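Local coordinates for protein ftsY (Mycoplasma mycoides, PDB 1ZU4) that is a signal recognition particle receptor of the FtsY family, represented by its NG domain, a helical bundle joined to a P-loop domain, at residues Ile235-Gly240 against Ile259-Met264. Numbering follows the deposited sequence.
Sequences IDATTG and IILTKM
Leu-261 turns CG anti to its backbone N (chi1 -176°), which brings CD1 back to the methyl of Ala-237, 3.6 Å from CB. Asp-236 also holds CG anti to N (chi1 -170°), and its carboxylate meets the aliphatic part of Lys-263. OD1 of Asp-236 lies 3.5 Å from CD of Lys-263. The charged ends do not touch; OD2 of Asp-236 and NZ of Lys-263 are 5.4 Å apart. Any attraction between them is probably loose.

The backbones pair in parallel. Ile-235 N donates to Ile-260 O at 2.9 Å, and Ile-235 O accepts from Thr-262 N. Thr-262 OG1 adds a weak bond to the same oxygen. Past the strand end, Ala-237 N still donates to Thr-262 O.

These are the strands of a right-handed beta-alpha-beta crossover in the central sheet of the P-loop domain, linked through helix 241-250. Ile-235 and Leu-261 share one face, covered by Ile-276 of helix 272-280. There CD1 of Ile-235 packs on CG2 of Ile-259, 3.6 Å away. Asp-236 and Thr-262 share the other face, where Thr-262 touches Ser-121 of helix 118-131.

The chain then bends at an Asx turn. Asp-236 OD1 takes Thr-238 N and Thr-238 OG1 from the same face of the carboxylate, the hydroxyl at 2.7 Å. Two bonds on OD1 probably limit the rotation of the carboxylate. CG2 of Thr-238 rests on Lys-263, 3.7 Å from its CB. On the methyl of Ala-237, SD of Met-264 closes in to 3.9 Å from CB.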
# COMPACT_ATOMS: atom_id res chain seq x y z
N ILE A 235 -4.17 3.05 -1.01
CA ILE A 235 -5.11 3.19 0.06
C ILE A 235 -4.48 4.12 1.04
O ILE A 235 -3.37 3.86 1.50
CB ILE A 235 -5.38 1.83 0.77
CG1 ILE A 235 -5.99 0.83 -0.24
CG2 ILE A 235 -6.31 2.07 1.93
CD1 ILE A 235 -6.17 -0.58 0.33
N ASP A 236 -5.20 5.18 1.37
CA ASP A 236 -4.92 6.08 2.52
C ASP A 236 -5.25 5.50 3.91
O ASP A 236 -6.44 5.43 4.34
CB ASP A 236 -5.73 7.38 2.31
CG ASP A 236 -5.37 8.49 3.28
OD1 ASP A 236 -4.80 8.27 4.38
OD2 ASP A 236 -5.68 9.64 2.93
N ALA A 237 -4.20 5.13 4.66
CA ALA A 237 -4.40 4.51 5.98
C ALA A 237 -5.22 5.37 6.97
O ALA A 237 -5.92 4.82 7.87
CB ALA A 237 -3.09 4.09 6.60
N THR A 238 -5.14 6.69 6.84
CA THR A 238 -5.92 7.55 7.75
C THR A 238 -7.43 7.38 7.60
O THR A 238 -8.17 7.89 8.44
CB THR A 238 -5.54 9.06 7.67
OG1 THR A 238 -6.03 9.60 6.44
CG2 THR A 238 -4.02 9.23 7.71
N THR A 239 -7.87 6.68 6.56
CA THR A 239 -9.30 6.45 6.35
C THR A 239 -9.79 5.20 7.01
O THR A 239 -10.99 5.03 7.17
CB THR A 239 -9.72 6.46 4.87
OG1 THR A 239 -8.97 5.48 4.12
CG2 THR A 239 -9.50 7.85 4.28
N GLY A 240 -8.87 4.36 7.46
CA GLY A 240 -9.24 3.19 8.24
C GLY A 240 -10.07 2.22 7.44
O GLY A 240 -9.90 2.08 6.24
N ILE A 259 -0.97 -3.30 -3.38
CA ILE A 259 -1.43 -2.10 -2.67
C ILE A 259 -0.22 -1.24 -2.20
O ILE A 259 0.81 -1.75 -1.76
CB ILE A 259 -2.28 -2.48 -1.40
CG1 ILE A 259 -3.54 -3.33 -1.73
CG2 ILE A 259 -2.71 -1.25 -0.57
CD1 ILE A 259 -4.44 -2.77 -2.74
N ILE A 260 -0.41 0.07 -2.26
CA ILE A 260 0.46 1.06 -1.67
C ILE A 260 -0.36 1.70 -0.55
O ILE A 260 -1.32 2.37 -0.82
CB ILE A 260 0.84 2.16 -2.69
CG1 ILE A 260 1.54 1.55 -3.95
CG2 ILE A 260 1.74 3.19 -2.05
CD1 ILE A 260 1.98 2.65 -4.94
N LEU A 261 0.05 1.49 0.70
CA LEU A 261 -0.60 1.97 1.91
C LEU A 261 0.10 3.27 2.32
O LEU A 261 1.23 3.22 2.72
CB LEU A 261 -0.43 0.93 3.03
CG LEU A 261 -1.16 1.27 4.35
CD1 LEU A 261 -2.67 1.46 4.15
CD2 LEU A 261 -0.86 0.25 5.44
N THR A 262 -0.57 4.40 2.19
CA THR A 262 0.03 5.70 2.46
C THR A 262 -0.43 6.23 3.78
O THR A 262 -1.42 5.73 4.36
CB THR A 262 -0.39 6.73 1.39
OG1 THR A 262 -1.82 6.86 1.40
CG2 THR A 262 0.09 6.29 0.01
N LYS A 263 0.32 7.23 4.26
CA LYS A 263 -0.06 8.00 5.46
C LYS A 263 -0.13 7.19 6.71
O LYS A 263 -0.82 7.57 7.65
CB LYS A 263 -1.37 8.78 5.24
CG LYS A 263 -1.14 9.96 4.29
CD LYS A 263 -2.40 10.73 3.96
CE LYS A 263 -2.21 11.44 2.63
NZ LYS A 263 -0.95 12.31 2.64
N MET A 264 0.63 6.10 6.76
CA MET A 264 0.66 5.30 7.97
C MET A 264 1.00 6.15 9.19
O MET A 264 0.40 5.99 10.24
CB MET A 264 1.63 4.13 7.85
CG MET A 264 1.32 2.98 8.83
SD MET A 264 -0.40 2.38 8.89
CE MET A 264 -0.54 1.90 10.62